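Local coordinates for flavin reductase domain protein, FMN-binding (Shewanella baltica, PDB 3HMZ) that binds flavin mononucleotide and probably works as an NAD(P)H-dependent oxidoreductase of the flavoredoxin family, at residues N27-T31 and S180-I184; P30-V34 and M45-C50; V84-L90 and A176-L181. One frame throughout, in Å; residues are numbered along the deposited sequence.

Contacts 1 and 2 are both buried, share Pro30 and Thr31, reach the FMN isoalloxazine, and also touch the second subunit. Contact 2 is a regular antiparallel strand pairing within the large sheet, held by backbone bonds and small apolar side chains. Contact 1 fastens the loop just before that hairpin to strand 181-185 of the two-stranded sheet, and its chemistry is more polar, with two histidines and a serine. Contact 3 carries on along the same late segment through Ser180 and Leu181, away from the flavin; it is partly buried, joins two turns through backbone bonds, and ends at an exposed aspartate. One water, bound to Leu181 N, Thr31 O and Pro85 O, ties contact 1 to contact 3.

Contact 1: N27-T31 and S180-I184; sequences NHGPT and SLHYI. With FMN (flavin mononucleotide), chain B.
Thr31 meets strand 181-185 through two bonds. Its N donates to Leu181 O at 2.8 Å, in the carbonyl plane. Its OG1 accepts Tyr183 N at 3.0 Å, with a nearly straight N-H...O angle of 166°. OG1 stands beside its own backbone N (chi1 -68°), which is why both groups face the same strand. One residue back, Pro30 CA lies over a face of the His182 imidazole, a CH-pi contact 3.8 Å from the ring centroid. At that ring's edge, CE1 approaches His28 O at 3.2 Å, while ND1 gives a weak bond to Gly29 O and is also bonded to His28 O of the second subunit. Ser180 OG lies between two imidazoles: it pairs with His28 NE2 at 3.0 Å, in the plane of that ring, and with His182 NE2 at 2.8 Å. Further out, Trp169 meets the His28 ring edge-to-face. Toward the cofactor, the FMN methyl C7M sits over the centre of the Tyr183 ring, 3.2 Å from CG, and Tyr183 OH is fixed by Gly186 O. Because a serine hydroxyl has a single proton, at least one of the two NE2 atoms must donate to Ser180 OG; since His182 ND1 is a donor, a neutral His182 would have its NE2 as the acceptor, and His28 NE2 would then probably donate to OG.

Contact 2: P30-V34 and M45-C50; sequences PTVLV and MAAAWC. With FMN (flavin mononucleotide), chain B.
Met45 O, a carbonyl of the FMN-binding strand, is approached by two groups of Val32-Val34: Val34 N donates to it at 2.8 Å, and Leu33 CA makes a CA-H...O contact at 3.3 Å. Val34 O in turn accepts Met45 N, which makes Val34 and Met45 an antiparallel hydrogen-bonded pair. Val32 and Ala47 form the next such pair, with nearly straight N-H...O angles of 172° and 177°; Leu33 and Ala46 between them are the non-hydrogen-bonded pair. On the face carrying Val32, Val34, Met45 and Ala47, Val34 CG2 presses on Ala47 CB at 3.5 Å, and Val32 CG2 meets Cys50 CB at 3.7 Å. Beyond the paired strands, water 2 donates to both Pro30 O and Cys50 O.

The strand 45-47 and the turn that follows it also serve the flavin. Ala48 N donates to FMN N5 at 3.0 Å and Trp49 N to FMN O4 at 2.9 Å, while FMN O2' donates to Ala46 O at 2.8 Å. The selenomethionine Met45 bends at chi3 (-107°), which brings CE over the pyrimidine end of the isoalloxazine, 3.3 Å from FMN C2; Ala46 CB covers the dimethylbenzene end on the same face. Thr31 OG1 rests against Ala48 CB, and a valine in its place would probably leave Tyr183 N without its acceptor, an apolar methyl set against that N-H.

The pairing belongs to the hairpin of strands 32-38 and 41-55. Ile82 of strand 79-84 packs on Val32, Val34 and Cys50, helix 69-77 adds Thr70 and Ile74 against Val34, and helix 90-96 covers Leu33.

Contact 3: V84-L90 and A176-L181; sequences VPTVAQL and ADKRSL. With EDO (1,2-ethanediol), chain H.
Val87 and Ala88 form a short 3-10 turn that leads from strand 79-84 toward helix 90-96, and it docks on a second 3-10 turn, residues 176-178, ahead of strand 181-185. The contact therefore joins two connections at the periphery of the FMN-binding split-barrel fold. Two backbone bonds join the segments, one just after the second turn and one within it: Val87 N donates to Arg179 O at 2.8 Å, nearly end-on to the carbonyl (C=O...N 164°), whereas Ala88 N comes to Asp177 O at 3.1 Å in the carbonyl plane, on a lone pair. Thr86 adds a CA-H...O contact to Arg179 O. Within the first segment, Thr86 N donates to Gln89 OE1 at 2.9 Å, a bond that holds the Gln89 side-chain carboxamide back against the start of the turn. Gln89 N bonds chiefly to Thr86 O and only weakly to Thr86 OG1.

Leu181 supplies the apolar part. With CG beside its backbone N (chi1 -70°), it reaches into the angle between the turn and helix 90-96: CD1 lies 3.8 Å from Leu90 CA, and CD2 meets Val87 CG2 at 3.9 Å, the two side chains crossing at about a right angle. Phe189 of strand 188-197 packs on both leucines. Water 3 donates to Pro85 O and Lys178 O, bridging the backbones. At the exposed edge a 1,2-ethanediol, probably from the crystallisation liquor, places C2 beside Ala88 CB and donates from O2 to Asp177 OD2 at 2.7 Å.

Contact 1: N27-T31 and S180-I184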
loop_
_atom_site.group_PDB
_atom_site.type_symbol
_atom_site.label_atom_id
_atom_site.label_comp_id
_atom_site.label_asym_id
_atom_site.label_seq_id
_atom_site.Cartn_x
_atom_site.Cartn_y
_atom_site.Cartn_z
ATOM N N ASN A 27 2.714 -3.677 5.874
ATOM C CA ASN A 27 1.505 -3.001 6.362
ATOM C C ASN A 27 1.516 -1.485 6.209
ATOM O O ASN A 27 0.468 -0.885 5.954
ATOM C CB ASN A 27 1.200 -3.422 7.794
ATOM C CG ASN A 27 -0.214 -3.892 7.983
ATOM O OD1 ASN A 27 -0.823 -4.414 7.072
ATOM N ND2 ASN A 27 -0.707 -3.781 9.198
ATOM N N HIS A 28 2.716 -0.909 6.304
ATOM C CA HIS A 28 2.921 0.515 6.150
ATOM C C HIS A 28 2.965 0.981 4.673
ATOM O O HIS A 28 3.189 2.160 4.399
ATOM C CB HIS A 28 4.152 0.968 6.915
ATOM C CG HIS A 28 5.421 0.359 6.437
ATOM N ND1 HIS A 28 5.634 -1.007 6.402
ATOM C CD2 HIS A 28 6.578 0.937 6.061
ATOM C CE1 HIS A 28 6.858 -1.236 5.957
ATOM N NE2 HIS A 28 7.452 -0.071 5.733
ATOM N N GLY A 29 2.732 0.050 3.731
ATOM C CA GLY A 29 2.620 0.342 2.323
ATOM C C GLY A 29 3.893 0.775 1.587
ATOM O O GLY A 29 3.839 1.639 0.708
ATOM N N PRO A 30 5.023 0.119 1.866
ATOM C CA PRO A 30 6.226 0.503 1.138
ATOM C C PRO A 30 6.167 0.115 -0.344
ATOM O O PRO A 30 5.502 -0.845 -0.718
ATOM C CB PRO A 30 7.313 -0.353 1.810
ATOM C CG PRO A 30 6.575 -1.621 2.244
ATOM C CD PRO A 30 5.252 -1.075 2.700
ATOM N N THR A 31 6.933 0.838 -1.138
ATOM C CA THR A 31 7.239 0.441 -2.497
ATOM C C THR A 31 8.225 -0.728 -2.350
ATOM O O THR A 31 9.085 -0.717 -1.469
ATOM C CB THR A 31 7.812 1.619 -3.267
ATOM O OG1 THR A 31 6.757 2.581 -3.419
ATOM C CG2 THR A 31 8.331 1.201 -4.595
ATOM N N SER A 180 12.149 2.543 4.805
ATOM C CA SER A 180 11.503 2.150 3.567
ATOM C C SER A 180 11.173 3.375 2.711
ATOM O O SER A 180 11.124 4.507 3.206
ATOM C CB SER A 180 10.249 1.321 3.848
ATOM O OG SER A 180 9.359 1.975 4.763
ATOM N N LEU A 181 10.997 3.108 1.423
ATOM C CA LEU A 181 10.672 4.076 0.416
ATOM C C LEU A 181 9.238 3.916 -0.037
ATOM O O LEU A 181 8.756 2.810 -0.203
ATOM C CB LEU A 181 11.578 3.901 -0.793
ATOM C CG LEU A 181 13.048 4.278 -0.641
ATOM C CD1 LEU A 181 13.881 3.735 -1.856
ATOM C CD2 LEU A 181 13.191 5.799 -0.508
ATOM N N HIS A 182 8.597 5.072 -0.265
ATOM C CA HIS A 182 7.165 5.175 -0.586
ATOM C C HIS A 182 7.041 6.110 -1.774
ATOM O O HIS A 182 7.175 7.311 -1.646
ATOM C CB HIS A 182 6.394 5.638 0.657
ATOM C CG HIS A 182 6.577 4.737 1.844
ATOM N ND1 HIS A 182 5.589 3.880 2.282
ATOM C CD2 HIS A 182 7.662 4.479 2.616
ATOM C CE1 HIS A 182 6.056 3.169 3.300
ATOM N NE2 HIS A 182 7.322 3.488 3.494
ATOM N N TYR A 183 6.886 5.526 -2.947
ATOM C CA TYR A 183 6.929 6.289 -4.195
ATOM C C TYR A 183 5.741 7.163 -4.444
ATOM O O TYR A 183 4.628 6.784 -4.120
ATOM C CB TYR A 183 7.017 5.309 -5.354
ATOM C CG TYR A 183 7.241 5.892 -6.713
ATOM C CD1 TYR A 183 8.331 6.696 -6.950
ATOM C CD2 TYR A 183 6.450 5.499 -7.802
ATOM C CE1 TYR A 183 8.601 7.196 -8.231
ATOM C CE2 TYR A 183 6.729 5.983 -9.093
ATOM C CZ TYR A 183 7.811 6.808 -9.294
ATOM O OH TYR A 183 8.086 7.243 -10.583
ATOM N N ILE A 184 5.980 8.326 -5.050
ATOM C CA ILE A 184 4.865 9.131 -5.597
ATOM C C ILE A 184 4.919 9.158 -7.120
ATOM O O ILE A 184 4.033 8.581 -7.793
ATOM C CB ILE A 184 4.801 10.552 -5.018
ATOM C CG1 ILE A 184 4.602 10.497 -3.507
ATOM C CG2 ILE A 184 3.676 11.325 -5.700
ATOM C CD1 ILE A 184 3.320 9.740 -3.056
HETATM N N1 FMN B . 5.179 -1.485 -12.754
HETATM C C2 FMN B . 4.130 -2.320 -12.453
HETATM O O2 FMN B . 3.744 -3.125 -13.301
HETATM N N3 FMN B . 3.557 -2.255 -11.197
HETATM C C4 FMN B . 3.956 -1.372 -10.242
HETATM O O4 FMN B . 3.357 -1.365 -9.134
HETATM C C4A FMN B . 5.014 -0.510 -10.571
HETATM N N5 FMN B . 5.495 0.404 -9.651
HETATM C C5A FMN B . 6.658 1.127 -9.869
HETATM C C6 FMN B . 7.229 1.911 -8.854
HETATM C C7 FMN B . 8.383 2.654 -9.076
HETATM C C7M FMN B . 8.990 3.470 -7.978
HETATM C C8 FMN B . 8.980 2.618 -10.339
HETATM C C8M FMN B . 10.234 3.416 -10.636
HETATM C C9 FMN B . 8.410 1.829 -11.329
HETATM C C9A FMN B . 7.261 1.075 -11.144
HETATM N N10 FMN B . 6.689 0.268 -12.123
HETATM C C10 FMN B . 5.626 -0.569 -11.824
HETATM C "C1'" FMN B . 7.340 0.072 -13.466
HETATM C "C2'" FMN B . 8.247 -1.161 -13.583
HETATM O "O2'" FMN B . 9.102 -1.314 -12.438
HETATM C "C3'" FMN B . 9.057 -0.963 -14.859
HETATM O "O3'" FMN B . 8.172 -1.001 -15.975
HETATM C "C4'" FMN B . 10.260 -1.918 -14.994
HETATM O "O4'" FMN B . 11.149 -1.329 -15.937
HETATM C "C5'" FMN B . 9.898 -3.321 -15.439
HETATM O "O5'" FMN B . 11.118 -4.049 -15.585
HETATM P P FMN B . 11.132 -5.449 -16.360
HETATM O O1P FMN B . 12.614 -5.762 -16.466
HETATM O O2P FMN B . 10.340 -6.472 -15.595
HETATM O O3P FMN B . 10.498 -5.239 -17.711
HETATM O O HOH W 1 10.667 0.381 0.669
#

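Contact 2: P30-V34 and M45-C50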
loop_
_atom_site.group_PDB
_atom_site.type_symbol
_atom_site.label_atom_id
_atom_site.label_comp_id
_atom_site.label_asym_id
_atom_site.label_seq_id
_atom_site.Cartn_x
_atom_site.Cartn_y
_atom_site.Cartn_z
ATOM N N PRO A 30 5.023 0.119 1.866
ATOM C CA PRO A 30 6.226 0.503 1.138
ATOM C C PRO A 30 6.167 0.115 -0.344
ATOM O O PRO A 30 5.502 -0.845 -0.718
ATOM C CB PRO A 30 7.313 -0.353 1.810
ATOM C CG PRO A 30 6.575 -1.621 2.244
ATOM C CD PRO A 30 5.252 -1.075 2.700
ATOM N N THR A 31 6.933 0.838 -1.138
ATOM C CA THR A 31 7.239 0.441 -2.497
ATOM C C THR A 31 8.225 -0.728 -2.350
ATOM O O THR A 31 9.085 -0.717 -1.469
ATOM C CB THR A 31 7.812 1.619 -3.267
ATOM O OG1 THR A 31 6.757 2.581 -3.419
ATOM C CG2 THR A 31 8.331 1.201 -4.595
ATOM N N VAL A 32 8.038 -1.757 -3.177
ATOM C CA VAL A 32 8.825 -2.962 -3.107
ATOM C C VAL A 32 9.607 -3.228 -4.363
ATOM O O VAL A 32 9.419 -2.541 -5.378
ATOM C CB VAL A 32 7.928 -4.193 -2.799
ATOM C CG1 VAL A 32 7.093 -3.948 -1.530
ATOM C CG2 VAL A 32 6.973 -4.512 -3.960
ATOM N N LEU A 33 10.513 -4.196 -4.266
ATOM C CA LEU A 33 11.149 -4.776 -5.463
ATOM C C LEU A 33 10.536 -6.162 -5.654
ATOM O O LEU A 33 10.383 -6.925 -4.709
ATOM C CB LEU A 33 12.670 -4.873 -5.347
ATOM C CG LEU A 33 13.373 -3.616 -4.882
ATOM C CD1 LEU A 33 14.868 -3.934 -4.750
ATOM C CD2 LEU A 33 13.108 -2.410 -5.758
ATOM N N VAL A 34 10.168 -6.462 -6.891
ATOM C CA VAL A 34 9.638 -7.771 -7.296
ATOM C C VAL A 34 10.762 -8.470 -8.050
ATOM O O VAL A 34 11.307 -7.937 -9.018
ATOM C CB VAL A 34 8.398 -7.656 -8.225
ATOM C CG1 VAL A 34 7.797 -9.061 -8.528
ATOM C CG2 VAL A 34 7.358 -6.663 -7.618
HETATM N N MSE A 45 12.236 -5.768 -10.721
HETATM C CA MSE A 45 11.586 -4.502 -11.053
HETATM C C MSE A 45 11.054 -3.848 -9.774
HETATM O O MSE A 45 11.026 -4.483 -8.722
HETATM C CB MSE A 45 10.425 -4.698 -12.037
HETATM C CG MSE A 45 9.280 -5.568 -11.514
HETATM SE SE MSE A 45 7.752 -5.588 -12.665
HETATM C CE MSE A 45 6.525 -4.510 -11.651
ATOM N N ALA A 46 10.654 -2.585 -9.896
ATOM C CA ALA A 46 10.033 -1.850 -8.790
ATOM C C ALA A 46 8.511 -1.975 -8.907
ATOM O O ALA A 46 7.949 -1.964 -10.021
ATOM C CB ALA A 46 10.433 -0.393 -8.783
ATOM N N ALA A 47 7.845 -2.124 -7.765
ATOM C CA ALA A 47 6.383 -2.107 -7.697
ATOM C C ALA A 47 5.893 -1.306 -6.498
ATOM O O ALA A 47 6.170 -1.672 -5.347
ATOM C CB ALA A 47 5.762 -3.520 -7.666
ATOM N N ALA A 48 5.202 -0.192 -6.764
ATOM C CA ALA A 48 4.481 0.498 -5.701
ATOM C C ALA A 48 3.172 -0.211 -5.355
ATOM O O ALA A 48 2.697 -0.122 -4.217
ATOM C CB ALA A 48 4.177 1.934 -6.091
ATOM N N TRP A 49 2.575 -0.918 -6.334
ATOM C CA TRP A 49 1.215 -1.463 -6.165
ATOM C C TRP A 49 1.209 -2.897 -5.682
ATOM O O TRP A 49 0.701 -3.789 -6.331
ATOM C CB TRP A 49 0.395 -1.242 -7.425
ATOM C CG TRP A 49 0.238 0.188 -7.804
ATOM C CD1 TRP A 49 0.586 1.291 -7.074
ATOM C CD2 TRP A 49 -0.373 0.686 -8.989
ATOM N NE1 TRP A 49 0.281 2.465 -7.762
ATOM C CE2 TRP A 49 -0.324 2.113 -8.934
ATOM C CE3 TRP A 49 -0.965 0.071 -10.110
ATOM C CZ2 TRP A 49 -0.819 2.900 -9.953
ATOM C CZ3 TRP A 49 -1.447 0.869 -11.118
ATOM C CH2 TRP A 49 -1.375 2.264 -11.035
ATOM N N CYS A 50 1.788 -3.092 -4.509
ATOM C CA CYS A 50 1.883 -4.367 -3.825
ATOM C C CYS A 50 1.253 -4.169 -2.454
ATOM O O CYS A 50 1.586 -3.228 -1.780
ATOM C CB CYS A 50 3.338 -4.796 -3.684
ATOM S SG CYS A 50 3.494 -6.380 -2.804
HETATM N N1 FMN B . 5.179 -1.485 -12.754
HETATM C C2 FMN B . 4.130 -2.320 -12.453
HETATM O O2 FMN B . 3.744 -3.125 -13.301
HETATM N N3 FMN B . 3.557 -2.255 -11.197
HETATM C C4 FMN B . 3.956 -1.372 -10.242
HETATM O O4 FMN B . 3.357 -1.365 -9.134
HETATM C C4A FMN B . 5.014 -0.510 -10.571
HETATM N N5 FMN B . 5.495 0.404 -9.651
HETATM C C5A FMN B . 6.658 1.127 -9.869
HETATM C C6 FMN B . 7.229 1.911 -8.854
HETATM C C7 FMN B . 8.383 2.654 -9.076
HETATM C C7M FMN B . 8.990 3.470 -7.978
HETATM C C8 FMN B . 8.980 2.618 -10.339
HETATM C C8M FMN B . 10.234 3.416 -10.636
HETATM C C9 FMN B . 8.410 1.829 -11.329
HETATM C C9A FMN B . 7.261 1.075 -11.144
HETATM N N10 FMN B . 6.689 0.268 -12.123
HETATM C C10 FMN B . 5.626 -0.569 -11.824
HETATM C "C1'" FMN B . 7.340 0.072 -13.466
HETATM C "C2'" FMN B . 8.247 -1.161 -13.583
HETATM O "O2'" FMN B . 9.102 -1.314 -12.438
HETATM C "C3'" FMN B . 9.057 -0.963 -14.859
HETATM O "O3'" FMN B . 8.172 -1.001 -15.975
HETATM C "C4'" FMN B . 10.260 -1.918 -14.994
HETATM O "O4'" FMN B . 11.149 -1.329 -15.937
HETATM C "C5'" FMN B . 9.898 -3.321 -15.439
HETATM O "O5'" FMN B . 11.118 -4.049 -15.585
HETATM P P FMN B . 11.132 -5.449 -16.360
HETATM O O1P FMN B . 12.614 -5.762 -16.466
HETATM O O2P FMN B . 10.340 -6.472 -15.595
HETATM O O3P FMN B . 10.498 -5.239 -17.711
HETATM O O HOH W 2 3.438 -2.514 0.328
#

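Contact 3: V84-L90 and A176-L181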
loop_
_atom_site.group_PDB
_atom_site.type_symbol
_atom_site.label_atom_id
_atom_site.label_comp_id
_atom_site.label_asym_id
_atom_site.label_seq_id
_atom_site.Cartn_x
_atom_site.Cartn_y
_atom_site.Cartn_z
ATOM N N VAL A 84 11.541 -5.383 0.495
ATOM C CA VAL A 84 11.402 -3.993 0.896
ATOM C C VAL A 84 12.738 -3.284 0.788
ATOM O O VAL A 84 13.629 -3.534 1.610
ATOM C CB VAL A 84 10.842 -3.910 2.341
ATOM C CG1 VAL A 84 10.641 -2.469 2.739
ATOM C CG2 VAL A 84 9.477 -4.672 2.474
ATOM N N PRO A 85 12.895 -2.392 -0.194
ATOM C CA PRO A 85 14.147 -1.668 -0.324
ATOM C C PRO A 85 14.267 -0.569 0.751
ATOM O O PRO A 85 13.292 -0.212 1.428
ATOM C CB PRO A 85 14.074 -1.093 -1.743
ATOM C CG PRO A 85 12.645 -0.866 -1.940
ATOM C CD PRO A 85 11.998 -2.073 -1.302
ATOM N N THR A 86 15.487 -0.079 0.870
ATOM C CA THR A 86 15.843 0.955 1.820
ATOM C C THR A 86 16.127 2.269 1.104
ATOM O O THR A 86 16.341 2.300 -0.105
ATOM C CB THR A 86 17.110 0.574 2.567
ATOM O OG1 THR A 86 18.182 0.568 1.625
ATOM C CG2 THR A 86 16.953 -0.749 3.303
ATOM N N VAL A 87 16.188 3.341 1.889
ATOM C CA VAL A 87 16.606 4.666 1.384
ATOM C C VAL A 87 17.982 4.578 0.708
ATOM O O VAL A 87 18.206 5.221 -0.306
ATOM C CB VAL A 87 16.574 5.717 2.497
ATOM C CG1 VAL A 87 17.405 6.964 2.108
ATOM C CG2 VAL A 87 15.135 6.070 2.820
ATOM N N ALA A 88 18.887 3.738 1.243
ATOM C CA ALA A 88 20.215 3.497 0.617
ATOM C C ALA A 88 20.092 2.974 -0.812
ATOM O O ALA A 88 20.992 3.191 -1.629
ATOM C CB ALA A 88 21.050 2.536 1.436
ATOM N N GLN A 89 18.980 2.280 -1.096
ATOM C CA GLN A 89 18.663 1.717 -2.399
ATOM C C GLN A 89 17.749 2.602 -3.241
ATOM O O GLN A 89 17.114 2.130 -4.191
ATOM C CB GLN A 89 18.034 0.342 -2.198
ATOM C CG GLN A 89 18.981 -0.657 -1.547
ATOM C CD GLN A 89 18.270 -1.953 -1.227
ATOM O OE1 GLN A 89 17.240 -1.947 -0.580
ATOM N NE2 GLN A 89 18.855 -3.080 -1.640
ATOM N N LEU A 90 17.754 3.918 -2.959
ATOM C CA LEU A 90 16.936 4.867 -3.722
ATOM C C LEU A 90 17.224 4.783 -5.246
ATOM O O LEU A 90 16.307 4.600 -6.053
ATOM C CB LEU A 90 17.218 6.306 -3.264
ATOM C CG LEU A 90 16.587 7.446 -4.047
ATOM C CD1 LEU A 90 15.100 7.370 -3.975
ATOM C CD2 LEU A 90 17.100 8.756 -3.465
ATOM N N ALA A 176 19.162 5.604 9.689
ATOM C CA ALA A 176 18.241 6.322 8.822
ATOM C C ALA A 176 18.182 5.756 7.403
ATOM O O ALA A 176 17.118 5.755 6.792
ATOM C CB ALA A 176 18.625 7.803 8.765
ATOM N N ASP A 177 19.306 5.264 6.881
ATOM C CA ASP A 177 19.321 4.737 5.515
ATOM C C ASP A 177 18.636 3.376 5.360
ATOM O O ASP A 177 18.613 2.866 4.248
ATOM C CB ASP A 177 20.684 4.801 4.842
ATOM C CG ASP A 177 21.671 3.852 5.382
ATOM O OD1 ASP A 177 21.373 3.036 6.283
ATOM O OD2 ASP A 177 22.826 3.927 4.841
ATOM N N LYS A 178 18.097 2.809 6.446
ATOM C CA LYS A 178 17.322 1.567 6.329
ATOM C C LYS A 178 15.821 1.822 6.251
ATOM O O LYS A 178 15.038 0.896 6.093
ATOM C CB LYS A 178 17.653 0.588 7.446
ATOM C CG LYS A 178 19.101 0.088 7.368
ATOM C CD LYS A 178 19.334 -1.129 8.260
ATOM C CE LYS A 178 20.707 -1.636 8.094
ATOM N NZ LYS A 178 20.992 -2.886 8.898
ATOM N N ARG A 179 15.400 3.083 6.327
ATOM C CA ARG A 179 13.976 3.389 6.192
ATOM C C ARG A 179 13.436 2.924 4.828
ATOM O O ARG A 179 14.159 2.874 3.813
ATOM C CB ARG A 179 13.721 4.879 6.423
ATOM C CG ARG A 179 13.784 5.237 7.887
ATOM C CD ARG A 179 13.858 6.708 8.222
ATOM N NE ARG A 179 13.927 6.835 9.678
ATOM C CZ ARG A 179 12.868 6.766 10.485
ATOM N NH1 ARG A 179 11.673 6.620 9.992
ATOM N NH2 ARG A 179 13.008 6.857 11.803
ATOM N N SER A 180 12.149 2.543 4.805
ATOM C CA SER A 180 11.503 2.150 3.567
ATOM C C SER A 180 11.173 3.375 2.711
ATOM O O SER A 180 11.124 4.507 3.206
ATOM C CB SER A 180 10.249 1.321 3.848
ATOM O OG SER A 180 9.359 1.975 4.763
ATOM N N LEU A 181 10.997 3.108 1.423
ATOM C CA LEU A 181 10.672 4.076 0.416
ATOM C C LEU A 181 9.238 3.916 -0.037
ATOM O O LEU A 181 8.756 2.810 -0.203
ATOM C CB LEU A 181 11.578 3.901 -0.793
ATOM C CG LEU A 181 13.048 4.278 -0.641
ATOM C CD1 LEU A 181 13.881 3.735 -1.856
ATOM C CD2 LEU A 181 13.191 5.799 -0.508
HETATM C C1 EDO H . 22.611 -0.108 3.866
HETATM O O1 EDO H . 21.184 0.126 4.002
HETATM C C2 EDO H . 23.260 1.187 3.373
HETATM O O2 EDO H . 24.292 1.783 4.143
HETATM O O HOH W 1 10.667 0.381 0.669
HETATM O O HOH W 3 13.348 -0.615 4.337
#